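PDB 4OQJ: PKS, which probably extends an acyl chain by decarboxylative condensation, as a ketosynthase of the modular polyketide synthase that makes the antibiotic oxazolomycin. Local coordinates for residues Leu82-Lys87 / Phe699-His704; Gly91-Thr96 / Phe110-Tyr115; Ala568-His573 / Tyr602-Ala607. All blocks are in the same frame, centred on the assembly; numbering follows the deposited sequence.

Contact 1 (Leu82-Lys87 / Phe699-His704)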
loop_
_atom_site.group_PDB
_atom_site.type_symbol
_atom_site.label_atom_id
_atom_site.label_comp_id
_atom_site.label_asym_id
_atom_site.label_seq_id
_atom_site.Cartn_x
_atom_site.Cartn_y
_atom_site.Cartn_z
ATOM N N LEU A 82 -2.613 13.822 22.717
ATOM C CA LEU A 82 -1.416 14.369 22.108
ATOM C C LEU A 82 -1.423 15.895 22.255
ATOM O O LEU A 82 -2.232 16.578 21.631
ATOM C CB LEU A 82 -1.329 13.976 20.639
ATOM C CG LEU A 82 -0.110 14.549 19.907
ATOM C CD1 LEU A 82 1.177 14.021 20.527
ATOM C CD2 LEU A 82 -0.195 14.203 18.422
ATOM N N VAL A 83 -0.529 16.420 23.081
ATOM C CA VAL A 83 -0.441 17.862 23.307
ATOM C C VAL A 83 -0.016 18.577 22.027
ATOM O O VAL A 83 0.842 18.087 21.285
ATOM C CB VAL A 83 0.556 18.203 24.440
ATOM C CG1 VAL A 83 0.632 19.722 24.666
ATOM C CG2 VAL A 83 0.164 17.502 25.728
ATOM N N ASP A 84 -0.629 19.732 21.777
ATOM C CA ASP A 84 -0.301 20.586 20.636
ATOM C C ASP A 84 -0.549 19.922 19.290
ATOM O O ASP A 84 0.104 20.251 18.303
ATOM C CB ASP A 84 1.160 21.055 20.715
ATOM C CG ASP A 84 1.352 22.199 21.702
ATOM O OD1 ASP A 84 0.382 22.930 22.002
ATOM O OD2 ASP A 84 2.487 22.375 22.162
ATOM N N ALA A 85 -1.512 19.006 19.243
ATOM C CA ALA A 85 -1.909 18.407 17.977
ATOM C C ALA A 85 -2.431 19.467 16.990
ATOM O O ALA A 85 -2.432 19.258 15.779
ATOM C CB ALA A 85 -2.953 17.344 18.218
ATOM N N ASP A 86 -2.874 20.601 17.522
ATOM C CA ASP A 86 -3.394 21.707 16.725
ATOM C C ASP A 86 -2.313 22.638 16.164
ATOM O O ASP A 86 -2.614 23.533 15.371
ATOM C CB ASP A 86 -4.359 22.534 17.580
ATOM C CG ASP A 86 -3.672 23.177 18.787
ATOM O OD1 ASP A 86 -2.772 22.548 19.380
ATOM O OD2 ASP A 86 -4.021 24.324 19.134
ATOM N N LYS A 87 -1.067 22.449 16.595
ATOM C CA LYS A 87 0.031 23.355 16.217
ATOM C C LYS A 87 0.709 22.901 14.930
ATOM O O LYS A 87 0.851 21.704 14.687
ATOM C CB LYS A 87 1.064 23.444 17.341
ATOM C CG LYS A 87 0.475 23.809 18.714
ATOM C CD LYS A 87 -0.200 25.166 18.696
ATOM C CE LYS A 87 -0.549 25.653 20.115
ATOM N NZ LYS A 87 -1.371 24.662 20.872
ATOM N N PHE A 699 9.762 23.629 15.448
ATOM C CA PHE A 699 8.611 24.082 14.686
ATOM C C PHE A 699 7.863 25.167 15.430
ATOM O O PHE A 699 7.645 25.053 16.628
ATOM C CB PHE A 699 7.665 22.917 14.403
ATOM C CG PHE A 699 8.299 21.803 13.628
ATOM C CD1 PHE A 699 8.512 21.922 12.264
ATOM C CD2 PHE A 699 8.684 20.640 14.268
ATOM C CE1 PHE A 699 9.084 20.879 11.541
ATOM C CE2 PHE A 699 9.266 19.610 13.562
ATOM C CZ PHE A 699 9.468 19.722 12.209
ATOM N N GLU A 700 7.466 26.222 14.730
ATOM C CA GLU A 700 6.736 27.299 15.391
ATOM C C GLU A 700 5.386 26.774 15.854
ATOM O O GLU A 700 4.678 26.136 15.080
ATOM C CB GLU A 700 6.552 28.501 14.455
ATOM C CG GLU A 700 6.114 29.768 15.193
ATOM C CD GLU A 700 6.491 31.042 14.462
ATOM O OE1 GLU A 700 7.649 31.143 14.002
ATOM O OE2 GLU A 700 5.629 31.943 14.360
ATOM N N ARG A 701 5.034 27.020 17.111
ATOM C CA ARG A 701 3.753 26.530 17.640
ATOM C C ARG A 701 2.590 27.460 17.298
ATOM O O ARG A 701 2.035 28.118 18.182
ATOM C CB ARG A 701 3.812 26.363 19.161
ATOM C CG ARG A 701 4.799 25.335 19.668
ATOM C CD ARG A 701 4.941 25.426 21.192
ATOM N NE ARG A 701 3.716 25.042 21.898
ATOM C CZ ARG A 701 2.791 25.887 22.352
ATOM N NH1 ARG A 701 2.925 27.198 22.195
ATOM N NH2 ARG A 701 1.721 25.414 22.978
ATOM N N VAL A 702 2.220 27.508 16.023
ATOM C CA VAL A 702 1.078 28.303 15.579
ATOM C C VAL A 702 -0.175 27.436 15.511
ATOM O O VAL A 702 -0.187 26.377 14.876
ATOM C CB VAL A 702 1.348 28.942 14.191
ATOM C CG1 VAL A 702 0.222 29.890 13.796
ATOM C CG2 VAL A 702 2.669 29.656 14.189
ATOM N N ARG A 703 -1.239 27.876 16.168
ATOM C CA ARG A 703 -2.496 27.139 16.139
ATOM C C ARG A 703 -3.247 27.327 14.822
ATOM O O ARG A 703 -3.462 28.443 14.370
ATOM C CB ARG A 703 -3.381 27.563 17.302
ATOM C CG ARG A 703 -4.757 26.910 17.298
ATOM C CD ARG A 703 -5.523 27.342 18.539
ATOM N NE ARG A 703 -6.929 26.938 18.529
ATOM C CZ ARG A 703 -7.386 25.777 18.989
ATOM N NH1 ARG A 703 -6.552 24.859 19.467
ATOM N NH2 ARG A 703 -8.684 25.526 18.958
ATOM N N HIS A 704 -3.615 26.214 14.202
ATOM C CA HIS A 704 -4.456 26.210 13.016
ATOM C C HIS A 704 -5.577 25.242 13.287
ATOM O O HIS A 704 -5.351 24.031 13.371
ATOM C CB HIS A 704 -3.673 25.804 11.762
ATOM C CG HIS A 704 -2.489 26.675 11.483
ATOM N ND1 HIS A 704 -2.586 27.862 10.790
ATOM C CD2 HIS A 704 -1.187 26.541 11.820
ATOM C CE1 HIS A 704 -1.392 28.422 10.708
ATOM N NE2 HIS A 704 -0.524 27.641 11.326
#
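R701 grips D84 side-on within a five-residue salt-bridge network that fastens segment 699-704 to two overlapping beta turns of the ketosynthase domain, type II from L82 to A85 and type I from D84 to K87. R701 NE donates to D84 OD2 at 2.9 Å; the oxygen lies in the guanidinium plane, whereas the nitrogen comes from above the carboxylate plane. R701 NH2 reaches D84 OD1 on its syn side, and the carboxylate and guanidinium planes stand 59° apart. K87 NZ approaches D84 OD1 at 2.7 Å, on the anti side and from the same face of the carboxylate as R701 NH2. The shared acid probably offsets the repulsion between these cations, and K87 CE lies over one face of the R701 guanidinium. K87 NZ also bonds D86 OD1, met syn. D86 CG, between the backbone N and the carbonyl carbon (chi1 63°), carries the carboxylate across to R703, whose NH1 meets D86 OD2 at 2.6 Å from above the carboxylate plane. Farther out, H704 O accepts from R108. K87 and R703 form a single backbone bridge, flanked by the V702 to F88 pairing and by H704 N donating almost straight to D86 O at 3.1 Å.

Contact 2 (Gly91-Thr96 / Phe110-Tyr115)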
loop_
_atom_site.group_PDB
_atom_site.type_symbol
_atom_site.label_atom_id
_atom_site.label_comp_id
_atom_site.label_asym_id
_atom_site.label_seq_id
_atom_site.Cartn_x
_atom_site.Cartn_y
_atom_site.Cartn_z
ATOM N N GLY A 91 4.494 28.247 7.812
ATOM C CA GLY A 91 5.477 29.050 7.099
ATOM C C GLY A 91 6.647 28.223 6.589
ATOM O O GLY A 91 7.113 28.400 5.468
ATOM N N LEU A 92 7.120 27.313 7.427
ATOM C CA LEU A 92 8.243 26.465 7.080
ATOM C C LEU A 92 7.932 25.644 5.844
ATOM O O LEU A 92 8.810 25.409 5.004
ATOM C CB LEU A 92 8.586 25.539 8.242
ATOM C CG LEU A 92 9.641 24.478 7.951
ATOM C CD1 LEU A 92 10.996 25.115 7.680
ATOM C CD2 LEU A 92 9.710 23.489 9.099
ATOM N N PHE A 93 6.676 25.211 5.723
ATOM C CA PHE A 93 6.289 24.356 4.607
ATOM C C PHE A 93 5.620 25.127 3.458
ATOM O O PHE A 93 5.101 24.531 2.521
ATOM C CB PHE A 93 5.370 23.248 5.115
ATOM C CG PHE A 93 6.042 22.328 6.077
ATOM C CD1 PHE A 93 7.048 21.477 5.648
ATOM C CD2 PHE A 93 5.706 22.335 7.421
ATOM C CE1 PHE A 93 7.689 20.627 6.539
ATOM C CE2 PHE A 93 6.353 21.496 8.310
ATOM C CZ PHE A 93 7.342 20.639 7.862
ATOM N N GLY A 94 5.660 26.449 3.515
ATOM C CA GLY A 94 5.139 27.260 2.424
ATOM C C GLY A 94 3.639 27.116 2.262
ATOM O O GLY A 94 3.115 27.170 1.155
ATOM N N ILE A 95 2.951 26.927 3.378
ATOM C CA ILE A 95 1.504 26.726 3.387
ATOM C C ILE A 95 0.813 27.959 3.979
ATOM O O ILE A 95 1.245 28.480 5.000
ATOM C CB ILE A 95 1.146 25.456 4.189
ATOM C CG1 ILE A 95 1.657 24.218 3.437
ATOM C CG2 ILE A 95 -0.355 25.343 4.421
ATOM C CD1 ILE A 95 1.609 22.923 4.233
ATOM N N THR A 96 -0.246 28.437 3.334
ATOM C CA THR A 96 -0.959 29.617 3.823
ATOM C C THR A 96 -1.748 29.272 5.075
ATOM O O THR A 96 -1.985 28.097 5.351
ATOM C CB THR A 96 -1.933 30.161 2.784
ATOM O OG1 THR A 96 -2.985 29.212 2.605
ATOM C CG2 THR A 96 -1.236 30.389 1.444
ATOM N N PHE A 110 1.815 14.395 10.772
ATOM C CA PHE A 110 2.646 13.398 10.094
ATOM C C PHE A 110 3.766 14.097 9.329
ATOM O O PHE A 110 4.888 13.614 9.287
ATOM C CB PHE A 110 1.879 12.508 9.119
ATOM C CG PHE A 110 2.764 11.470 8.501
ATOM C CD1 PHE A 110 3.177 10.370 9.252
ATOM C CD2 PHE A 110 3.291 11.649 7.246
ATOM C CE1 PHE A 110 4.056 9.447 8.717
ATOM C CE2 PHE A 110 4.171 10.727 6.697
ATOM C CZ PHE A 110 4.546 9.626 7.425
ATOM N N LEU A 111 3.443 15.231 8.716
ATOM C CA LEU A 111 4.421 15.999 7.958
ATOM C C LEU A 111 5.553 16.486 8.860
ATOM O O LEU A 111 6.729 16.342 8.529
ATOM C CB LEU A 111 3.746 17.189 7.254
ATOM C CG LEU A 111 4.660 18.161 6.492
ATOM C CD1 LEU A 111 5.633 17.429 5.523
ATOM C CD2 LEU A 111 3.829 19.167 5.719
ATOM N N GLU A 112 5.221 17.041 10.018
ATOM C CA GLU A 112 6.287 17.502 10.915
ATOM C C GLU A 112 7.068 16.303 11.446
ATOM O O GLU A 112 8.290 16.363 11.572
ATOM C CB GLU A 112 5.726 18.328 12.067
ATOM C CG GLU A 112 5.346 19.736 11.674
ATOM C CD GLU A 112 4.978 20.602 12.869
ATOM O OE1 GLU A 112 4.982 20.094 14.012
ATOM O OE2 GLU A 112 4.691 21.799 12.673
ATOM N N CYS A 113 6.372 15.213 11.754
ATOM C CA CYS A 113 7.049 14.018 12.289
ATOM C C CYS A 113 8.033 13.391 11.266
ATOM O O CYS A 113 9.133 12.959 11.622
ATOM C CB CYS A 113 6.019 12.976 12.721
ATOM S SG CYS A 113 6.742 11.590 13.650
ATOM N N ALA A 114 7.629 13.345 10.001
ATOM C CA ALA A 114 8.492 12.824 8.941
ATOM C C ALA A 114 9.735 13.691 8.763
ATOM O O ALA A 114 10.838 13.175 8.579
ATOM C CB ALA A 114 7.720 12.732 7.623
ATOM N N TYR A 115 9.544 15.005 8.796
ATOM C CA TYR A 115 10.646 15.952 8.766
ATOM C C TYR A 115 11.625 15.627 9.896
ATOM O O TYR A 115 12.823 15.530 9.667
ATOM C CB TYR A 115 10.100 17.377 8.880
ATOM C CG TYR A 115 11.083 18.526 8.674
ATOM C CD1 TYR A 115 12.058 18.825 9.616
ATOM C CD2 TYR A 115 10.977 19.357 7.563
ATOM C CE1 TYR A 115 12.931 19.906 9.435
ATOM C CE2 TYR A 115 11.825 20.428 7.373
ATOM C CZ TYR A 115 12.802 20.701 8.306
ATOM O OH TYR A 115 13.639 21.774 8.104
#
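F93 CG stands anti to the carbonyl carbon (chi1 -64°) and L111 CG anti to the backbone N (chi1 176°), and the two side chains meet tip to tip. L111 CD2 sits over the centre of the F93 ring, 3.9 Å from the centroid, in a CH-pi contact. The opposite face of that ring carries L92 CD2, offset toward the rim. L92 and F93 are the central pair of the type I turn from G91 to G94, and the ring lies between L92 CD2 and L111 CD2. At the ring edge, E112 CG comes within 3.9 Å of F93 CE2. The carboxylate of E112 is engaged beyond this pair, in a salt bridge with R31 and a bond from the backbone N of D89. Y115 closes the cluster: its CD2 is 3.7 Å from F93 CE1, the rings meet obliquely with centroids 5.8 Å apart, and its CE2 meets L92 CD2. F93 O accepts a hydrogen bond from K179 NZ of helix 171-180. These contacts join the loop before helix 97-102 to helix 105-121, which packs through F110 and C113 on strand 259-267 of the thiolase-fold core.

Contact 3 (Ala568-His573 / Tyr602-Ala607)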
loop_
_atom_site.group_PDB
_atom_site.type_symbol
_atom_site.label_atom_id
_atom_site.label_comp_id
_atom_site.label_asym_id
_atom_site.label_seq_id
_atom_site.Cartn_x
_atom_site.Cartn_y
_atom_site.Cartn_z
ATOM N N ALA A 568 43.878 20.193 1.584
ATOM C CA ALA A 568 44.239 19.601 0.301
ATOM C C ALA A 568 43.826 20.489 -0.863
ATOM O O ALA A 568 44.563 20.617 -1.837
ATOM C CB ALA A 568 43.602 18.219 0.157
ATOM N N ALA A 569 42.652 21.106 -0.764
ATOM C CA ALA A 569 42.152 21.951 -1.849
ATOM C C ALA A 569 43.029 23.189 -2.011
ATOM O O ALA A 569 43.283 23.653 -3.126
ATOM C CB ALA A 569 40.702 22.346 -1.586
ATOM N N PHE A 570 43.510 23.717 -0.894
ATOM C CA PHE A 570 44.400 24.869 -0.938
ATOM C C PHE A 570 45.698 24.476 -1.613
ATOM O O PHE A 570 46.178 25.164 -2.513
ATOM C CB PHE A 570 44.678 25.401 0.473
ATOM C CG PHE A 570 45.672 26.534 0.513
ATOM C CD1 PHE A 570 45.251 27.846 0.351
ATOM C CD2 PHE A 570 47.021 26.288 0.715
ATOM C CE1 PHE A 570 46.154 28.886 0.388
ATOM C CE2 PHE A 570 47.935 27.327 0.753
ATOM C CZ PHE A 570 47.500 28.631 0.593
ATOM N N ARG A 571 46.255 23.357 -1.161
ATOM C CA ARG A 571 47.539 22.859 -1.645
ATOM C C ARG A 571 47.515 22.707 -3.162
ATOM O O ARG A 571 48.453 23.126 -3.844
ATOM C CB ARG A 571 47.869 21.525 -0.960
ATOM C CG ARG A 571 49.307 21.097 -1.076
ATOM C CD ARG A 571 49.667 19.989 -0.091
ATOM N NE ARG A 571 48.711 18.879 -0.093
ATOM C CZ ARG A 571 47.904 18.549 0.918
ATOM N NH1 ARG A 571 47.097 17.509 0.792
ATOM N NH2 ARG A 571 47.901 19.230 2.063
ATOM N N GLU A 572 46.428 22.140 -3.685
ATOM C CA GLU A 572 46.257 21.987 -5.132
ATOM C C GLU A 572 46.386 23.319 -5.864
ATOM O O GLU A 572 47.223 23.470 -6.751
ATOM C CB GLU A 572 44.895 21.360 -5.466
ATOM C CG GLU A 572 44.614 21.280 -6.979
ATOM C CD GLU A 572 43.172 20.930 -7.320
ATOM O OE1 GLU A 572 42.439 20.424 -6.438
ATOM O OE2 GLU A 572 42.772 21.173 -8.482
ATOM N N HIS A 573 45.545 24.281 -5.506
ATOM C CA HIS A 573 45.520 25.560 -6.217
ATOM C C HIS A 573 46.758 26.411 -5.959
ATOM O O HIS A 573 47.152 27.219 -6.805
ATOM C CB HIS A 573 44.265 26.336 -5.840
ATOM C CG HIS A 573 43.004 25.629 -6.220
ATOM N ND1 HIS A 573 42.630 25.440 -7.531
ATOM C CD2 HIS A 573 42.049 25.036 -5.465
ATOM C CE1 HIS A 573 41.489 24.770 -7.569
ATOM N NE2 HIS A 573 41.118 24.512 -6.330
ATOM N N TYR A 602 44.866 33.991 -3.744
ATOM C CA TYR A 602 44.328 33.394 -4.957
ATOM C C TYR A 602 43.952 31.940 -4.711
ATOM O O TYR A 602 42.864 31.494 -5.083
ATOM C CB TYR A 602 45.335 33.485 -6.120
ATOM C CG TYR A 602 44.830 32.836 -7.393
ATOM C CD1 TYR A 602 43.998 33.525 -8.265
ATOM C CD2 TYR A 602 45.180 31.536 -7.720
ATOM C CE1 TYR A 602 43.528 32.935 -9.430
ATOM C CE2 TYR A 602 44.722 30.940 -8.883
ATOM C CZ TYR A 602 43.889 31.643 -9.732
ATOM O OH TYR A 602 43.426 31.053 -10.892
ATOM N N ALA A 603 44.850 31.200 -4.074
ATOM C CA ALA A 603 44.593 29.796 -3.784
ATOM C C ALA A 603 43.384 29.640 -2.855
ATOM O O ALA A 603 42.585 28.716 -3.027
ATOM C CB ALA A 603 45.812 29.161 -3.178
ATOM N N THR A 604 43.247 30.531 -1.872
ATOM C CA THR A 604 42.091 30.482 -0.968
ATOM C C THR A 604 40.799 30.720 -1.767
ATOM O O THR A 604 39.816 29.992 -1.611
ATOM C CB THR A 604 42.204 31.526 0.175
ATOM O OG1 THR A 604 43.365 31.261 0.971
ATOM C CG2 THR A 604 40.978 31.486 1.071
ATOM N N ALA A 605 40.815 31.723 -2.644
ATOM C CA ALA A 605 39.653 32.037 -3.476
ATOM C C ALA A 605 39.247 30.860 -4.359
ATOM O O ALA A 605 38.063 30.550 -4.477
ATOM C CB ALA A 605 39.920 33.262 -4.334
ATOM N N ARG A 606 40.221 30.199 -4.975
ATOM C CA ARG A 606 39.916 29.040 -5.810
ATOM C C ARG A 606 39.378 27.866 -4.976
ATOM O O ARG A 606 38.523 27.112 -5.436
ATOM C CB ARG A 606 41.152 28.599 -6.593
ATOM C CG ARG A 606 41.700 29.634 -7.578
ATOM C CD ARG A 606 40.614 30.287 -8.423
ATOM N NE ARG A 606 39.927 29.333 -9.291
ATOM C CZ ARG A 606 38.657 29.437 -9.681
ATOM N NH1 ARG A 606 37.889 30.444 -9.271
ATOM N NH2 ARG A 606 38.144 28.514 -10.478
ATOM N N ALA A 607 39.869 27.705 -3.753
ATOM C CA ALA A 607 39.382 26.622 -2.911
ATOM C C ALA A 607 37.920 26.894 -2.552
ATOM O O ALA A 607 37.094 25.987 -2.573
ATOM C CB ALA A 607 40.234 26.476 -1.662
#
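R606 N donates to Y602 O at 2.9 Å, a bond of the helix that presents R606 to the imidazole of H573. Across the interface the meeting is apolar: R606 CB lies over one face of the H573 ring, 3.6 Å from its centroid and 16° off the normal, which makes a CH-pi contact. H573 CG, anti to the carbonyl carbon (chi1 -62°), comes 3.5 Å from R606 CB, and the two side chains cross at about a right angle. E572 CD lies over the other face of the imidazole, offset toward the rim. Beyond CB the arginine chain bends at chi2 and chi3 and leads away from the other helix; its CG rests over the ring of Y602.

Small side chains make the close approach possible. The axes of the two short segments come within 8.3 Å at an angle of 124°, with A569 and H573, one helical turn apart, facing A607 and A603 respectively. A569 CB and A607 CB touch at 4.2 Å. On the flank of this row F570 reaches in, its CE1 3.6 Å from A603 CB. The same CE1 is 3.7 Å from T604 OG1, which sits at the edge of the phenyl ring. That hydroxyl is satisfied within its own helix by V600 O, so it meets the ring as a packing neighbour. F570 is backed by L563 and Y564 of helix 557-566 and by F574, while T604 extends the core to L664 and L667 of helix 660-673.

A569, A603 and A607 line this crossing of helices 568-581 and 594-610. Both helices could belong to an acyltransferase-like remnant following the ketosynthase of an "AT-less" synthase.

In the fold
From the N terminus, the loop after strand 75-79 supplies one side of both contact 1 and contact 2. Contact 2 closes first, over a short loop that is mostly helix, and joins this connection to helix 105-121. The chain then completes the ketosynthase core and reaches the distant helical region, where contact 3 closes a short, mostly helical loop between helices 568-581 and 594-610. Contact 1 opens first and closes last, tying the C-terminal segment back to the ketosynthase loop, so contacts 2 and 3 lie nested inside it, in series. Contacts 1 and 2 touch through F699, which packs on E112, L92 and Y115; contact 3 stands apart, its centre about 48 Å from that of contact 1.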